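Local coordinates for acyl-[acyl-carrier-protein]--UDP-N-acetylglucosamine O-acyltransferase (Acinetobacter baumannii, PDB 4E6U), which probably catalyses transfer of a hydroxyacyl chain from acyl carrier protein to UDP-N-acetylglucosamine, an early step of lipopolysaccharide synthesis, at residues D8-A20 with D25-Q37. Residues are numbered along the deposited sequence; the frame is centred on the assembly and turned at random.
Sequences DLIHSTAIIDPSA and DVQIGPYCIIGPQ
I10, A14 and I16 of 8-20 meet I28 and I34 of 25-37 at the N-terminal end of a left-handed parallel beta-helix, the hexapeptide-repeat fold of this acyltransferase family, and illustrate how successive coils of such a helix stack. Inside, like lies beside like: I10 runs alongside I28, and I16 alongside I34. I28 also reaches across the core, its CD1 meeting I16 CD1 tip to tip at 4.1 Å. The branches of the isoleucines settle against the small methyls: I28 CG2 lies 3.8 Å from A14 CB, and I34 CG2 packs on A20 CB. I15 turns out to the other side of its strand, where its CD1 rests against that of I33. Main-chain bonds set this register, the straightest running from I34 N to I15 O (178° at the hydrogen).

The corners repeat one pattern of bump and hollow. With CG anti to the backbone N (chi1 -162°), H11 lays its ring crosswise over P30, whose CG sits 3.8 Å from the ring centroid in a CH-pi contact. T13 OG1 is hydrogen-bonded to H11 ND1 and accepts from Y31 N, while standing over one face of the Y31 ring near its rim. The hydroxyl of that tyrosine bonds to T13 O of the third subunit, which joins this corner to the trimer. At the next corner D17 leans across P36 in the place of the histidine, and S19 stands in for T13. D17 OD2 forms an Asx turn with S19 N and accepts from S19 OG through the opposite face of its carboxylate plane; S19 OG in turn receives Q37 N at 2.9 Å.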
loop_
_atom_site.group_PDB
_atom_site.type_symbol
_atom_site.label_atom_id
_atom_site.label_comp_id
_atom_site.label_asym_id
_atom_site.label_seq_id
_atom_site.Cartn_x
_atom_site.Cartn_y
_atom_site.Cartn_z
ATOM N N ASP A 8 -17.093 -28.503 11.912
ATOM C CA ASP A 8 -16.356 -29.198 10.821
ATOM C C ASP A 8 -15.187 -28.362 10.294
ATOM O O ASP A 8 -15.218 -27.130 10.313
ATOM C CB ASP A 8 -17.297 -29.567 9.683
ATOM C CG ASP A 8 -16.677 -30.565 8.716
ATOM O OD1 ASP A 8 -16.655 -31.771 9.054
ATOM O OD2 ASP A 8 -16.211 -30.138 7.632
ATOM N N LEU A 9 -14.160 -29.047 9.811
ATOM C CA LEU A 9 -12.941 -28.378 9.371
ATOM C C LEU A 9 -13.160 -27.537 8.122
ATOM O O LEU A 9 -12.443 -26.557 7.940
ATOM C CB LEU A 9 -11.832 -29.394 9.113
ATOM C CG LEU A 9 -11.277 -30.212 10.293
ATOM C CD1 LEU A 9 -10.001 -30.926 9.868
ATOM C CD2 LEU A 9 -11.013 -29.338 11.489
ATOM N N ILE A 10 -14.126 -27.914 7.286
ATOM C CA ILE A 10 -14.459 -27.150 6.074
ATOM C C ILE A 10 -15.859 -26.604 6.252
ATOM O O ILE A 10 -16.823 -27.364 6.381
ATOM C CB ILE A 10 -14.329 -28.009 4.788
ATOM C CG1 ILE A 10 -12.864 -28.417 4.602
ATOM C CG2 ILE A 10 -14.878 -27.277 3.548
ATOM C CD1 ILE A 10 -12.588 -29.300 3.410
ATOM N N HIS A 11 -15.981 -25.284 6.295
ATOM C CA HIS A 11 -17.270 -24.655 6.521
ATOM C C HIS A 11 -18.210 -24.907 5.339
ATOM O O HIS A 11 -17.776 -24.933 4.177
ATOM C CB HIS A 11 -17.105 -23.164 6.756
ATOM C CG HIS A 11 -18.306 -22.565 7.398
ATOM N ND1 HIS A 11 -19.335 -22.007 6.676
ATOM C CD2 HIS A 11 -18.671 -22.491 8.703
ATOM C CE1 HIS A 11 -20.285 -21.604 7.510
ATOM N NE2 HIS A 11 -19.896 -21.879 8.741
ATOM N N SER A 12 -19.495 -25.096 5.639
ATOM C CA SER A 12 -20.475 -25.426 4.605
ATOM C C SER A 12 -20.678 -24.339 3.558
ATOM O O SER A 12 -21.202 -24.623 2.484
ATOM C CB SER A 12 -21.828 -25.761 5.231
ATOM O OG SER A 12 -22.328 -24.624 5.906
ATOM N N THR A 13 -20.235 -23.111 3.854
ATOM C CA THR A 13 -20.391 -21.994 2.906
ATOM C C THR A 13 -19.155 -21.840 1.997
ATOM O O THR A 13 -19.122 -20.984 1.100
ATOM C CB THR A 13 -20.614 -20.666 3.623
ATOM O OG1 THR A 13 -19.485 -20.372 4.442
ATOM C CG2 THR A 13 -21.916 -20.691 4.437
ATOM N N ALA A 14 -18.117 -22.635 2.225
ATOM C CA ALA A 14 -17.038 -22.656 1.240
ATOM C C ALA A 14 -17.600 -23.222 -0.066
ATOM O O ALA A 14 -18.532 -24.068 -0.063
ATOM C CB ALA A 14 -15.892 -23.504 1.721
ATOM N N ILE A 15 -17.067 -22.774 -1.191
ATOM C CA ILE A 15 -17.464 -23.304 -2.495
ATOM C C ILE A 15 -16.227 -23.879 -3.133
ATOM O O ILE A 15 -15.261 -23.153 -3.386
ATOM C CB ILE A 15 -18.103 -22.225 -3.381
ATOM C CG1 ILE A 15 -19.333 -21.651 -2.681
ATOM C CG2 ILE A 15 -18.515 -22.839 -4.742
ATOM C CD1 ILE A 15 -19.965 -20.443 -3.400
ATOM N N ILE A 16 -16.257 -25.183 -3.392
ATOM C CA ILE A 16 -15.073 -25.941 -3.787
ATOM C C ILE A 16 -15.298 -26.592 -5.135
ATOM O O ILE A 16 -16.197 -27.442 -5.272
ATOM C CB ILE A 16 -14.701 -27.000 -2.706
ATOM C CG1 ILE A 16 -14.466 -26.310 -1.355
ATOM C CG2 ILE A 16 -13.486 -27.819 -3.174
ATOM C CD1 ILE A 16 -14.250 -27.253 -0.166
ATOM N N ASP A 17 -14.507 -26.216 -6.132
ATOM C CA ASP A 17 -14.661 -26.778 -7.467
ATOM C C ASP A 17 -14.523 -28.309 -7.433
ATOM O O ASP A 17 -13.668 -28.838 -6.731
ATOM C CB ASP A 17 -13.613 -26.201 -8.409
ATOM C CG ASP A 17 -13.938 -26.468 -9.859
ATOM O OD1 ASP A 17 -14.628 -25.630 -10.453
ATOM O OD2 ASP A 17 -13.508 -27.518 -10.416
ATOM N N PRO A 18 -15.385 -29.030 -8.177
ATOM C CA PRO A 18 -15.284 -30.500 -8.205
ATOM C C PRO A 18 -13.911 -31.021 -8.610
ATOM O O PRO A 18 -13.557 -32.128 -8.208
ATOM C CB PRO A 18 -16.350 -30.900 -9.233
ATOM C CG PRO A 18 -17.397 -29.790 -9.127
ATOM C CD PRO A 18 -16.546 -28.539 -8.950
ATOM N N SER A 19 -13.122 -30.241 -9.352
ATOM C CA SER A 19 -11.773 -30.690 -9.740
ATOM C C SER A 19 -10.703 -30.403 -8.700
ATOM O O SER A 19 -9.547 -30.791 -8.884
ATOM C CB SER A 19 -11.349 -30.074 -11.064
ATOM O OG SER A 19 -11.114 -28.676 -10.889
ATOM N N ALA A 20 -11.060 -29.727 -7.611
ATOM C CA ALA A 20 -10.107 -29.512 -6.536
ATOM C C ALA A 20 -9.822 -30.811 -5.784
ATOM O O ALA A 20 -10.654 -31.736 -5.769
ATOM C CB ALA A 20 -10.624 -28.414 -5.579
ATOM N N ASP A 25 -6.835 -33.229 7.024
ATOM C CA ASP A 25 -6.780 -32.209 8.056
ATOM C C ASP A 25 -6.678 -30.767 7.535
ATOM O O ASP A 25 -6.121 -29.898 8.206
ATOM C CB ASP A 25 -5.744 -32.510 9.177
ATOM C CG ASP A 25 -5.765 -33.952 9.647
ATOM O OD1 ASP A 25 -6.790 -34.391 10.195
ATOM O OD2 ASP A 25 -4.729 -34.625 9.481
ATOM N N VAL A 26 -7.222 -30.531 6.344
ATOM C CA VAL A 26 -7.296 -29.166 5.804
ATOM C C VAL A 26 -8.486 -28.446 6.416
ATOM O O VAL A 26 -9.575 -29.013 6.536
ATOM C CB VAL A 26 -7.384 -29.196 4.283
ATOM C CG1 VAL A 26 -7.775 -27.808 3.712
ATOM C CG2 VAL A 26 -6.031 -29.625 3.708
ATOM N N GLN A 27 -8.262 -27.200 6.804
ATOM C CA GLN A 27 -9.314 -26.332 7.324
ATOM C C GLN A 27 -9.594 -25.260 6.300
ATOM O O GLN A 27 -8.663 -24.671 5.750
ATOM C CB GLN A 27 -8.891 -25.686 8.625
ATOM C CG GLN A 27 -8.694 -26.668 9.759
ATOM C CD GLN A 27 -8.035 -25.992 10.940
ATOM O OE1 GLN A 27 -6.817 -26.097 11.143
ATOM N NE2 GLN A 27 -8.813 -25.234 11.677
ATOM N N ILE A 28 -10.870 -25.011 6.055
ATOM C CA ILE A 28 -11.299 -23.964 5.137
ATOM C C ILE A 28 -12.461 -23.257 5.801
ATOM O O ILE A 28 -13.469 -23.889 6.103
ATOM C CB ILE A 28 -11.718 -24.528 3.757
ATOM C CG1 ILE A 28 -10.555 -25.277 3.089
ATOM C CG2 ILE A 28 -12.263 -23.407 2.833
ATOM C CD1 ILE A 28 -10.891 -25.968 1.771
ATOM N N GLY A 29 -12.324 -21.954 6.019
ATOM C CA GLY A 29 -13.355 -21.214 6.726
ATOM C C GLY A 29 -14.518 -20.750 5.868
ATOM O O GLY A 29 -14.592 -21.012 4.661
ATOM N N PRO A 30 -15.450 -20.032 6.501
ATOM C CA PRO A 30 -16.630 -19.596 5.786
ATOM C C PRO A 30 -16.336 -18.709 4.575
ATOM O O PRO A 30 -15.393 -17.909 4.590
ATOM C CB PRO A 30 -17.397 -18.772 6.828
ATOM C CG PRO A 30 -16.888 -19.196 8.151
ATOM C CD PRO A 30 -15.487 -19.698 7.936
ATOM N N TYR A 31 -17.127 -18.892 3.526
ATOM C CA TYR A 31 -17.143 -17.986 2.385
ATOM C C TYR A 31 -15.852 -17.994 1.594
ATOM O O TYR A 31 -15.542 -17.027 0.927
ATOM C CB TYR A 31 -17.575 -16.555 2.818
ATOM C CG TYR A 31 -18.846 -16.550 3.636
ATOM C CD1 TYR A 31 -18.913 -15.985 4.918
ATOM C CD2 TYR A 31 -19.991 -17.153 3.137
ATOM C CE1 TYR A 31 -20.118 -16.007 5.646
ATOM C CE2 TYR A 31 -21.169 -17.200 3.858
ATOM C CZ TYR A 31 -21.223 -16.639 5.106
ATOM O OH TYR A 31 -22.438 -16.717 5.767
ATOM N N CYS A 32 -15.085 -19.077 1.692
ATOM C CA CYS A 32 -13.936 -19.283 0.800
ATOM C C CYS A 32 -14.366 -19.810 -0.550
ATOM O O CYS A 32 -15.366 -20.531 -0.666
ATOM C CB CYS A 32 -12.948 -20.293 1.400
ATOM S SG CYS A 32 -12.019 -19.658 2.818
ATOM N N ILE A 33 -13.572 -19.486 -1.557
ATOM C CA ILE A 33 -13.779 -19.990 -2.898
ATOM C C ILE A 33 -12.537 -20.735 -3.305
ATOM O O ILE A 33 -11.434 -20.175 -3.264
ATOM C CB ILE A 33 -14.013 -18.824 -3.902
ATOM C CG1 ILE A 33 -15.176 -17.908 -3.467
ATOM C CG2 ILE A 33 -14.140 -19.347 -5.342
ATOM C CD1 ILE A 33 -16.499 -18.642 -3.297
ATOM N N ILE A 34 -12.701 -21.998 -3.662
ATOM C CA ILE A 34 -11.603 -22.809 -4.165
ATOM C C ILE A 34 -11.890 -23.147 -5.618
ATOM O O ILE A 34 -12.866 -23.853 -5.922
ATOM C CB ILE A 34 -11.440 -24.122 -3.349
ATOM C CG1 ILE A 34 -11.357 -23.863 -1.841
ATOM C CG2 ILE A 34 -10.235 -24.929 -3.874
ATOM C CD1 ILE A 34 -10.203 -22.951 -1.420
ATOM N N GLY A 35 -11.079 -22.625 -6.527
ATOM C CA GLY A 35 -11.339 -22.791 -7.931
ATOM C C GLY A 35 -10.849 -24.116 -8.502
ATOM O O GLY A 35 -10.365 -25.004 -7.790
ATOM N N PRO A 36 -10.966 -24.239 -9.821
ATOM C CA PRO A 36 -10.593 -25.488 -10.479
ATOM C C PRO A 36 -9.098 -25.759 -10.435
ATOM O O PRO A 36 -8.273 -24.833 -10.403
ATOM C CB PRO A 36 -11.060 -25.270 -11.916
ATOM C CG PRO A 36 -10.975 -23.809 -12.120
ATOM C CD PRO A 36 -11.427 -23.237 -10.793
ATOM N N GLN A 37 -8.746 -27.046 -10.446
ATOM C CA GLN A 37 -7.335 -27.457 -10.506
ATOM C C GLN A 37 -6.514 -26.911 -9.340
ATOM O O GLN A 37 -5.326 -26.582 -9.488
ATOM C CB GLN A 37 -6.701 -27.066 -11.852
ATOM C CG GLN A 37 -7.438 -27.635 -13.064
ATOM C CD GLN A 37 -7.479 -29.144 -13.049
ATOM O OE1 GLN A 37 -6.480 -29.800 -12.751
ATOM N NE2 GLN A 37 -8.642 -29.707 -13.380
HETATM O O HOH W 1 -11.080 -28.201 -14.266
#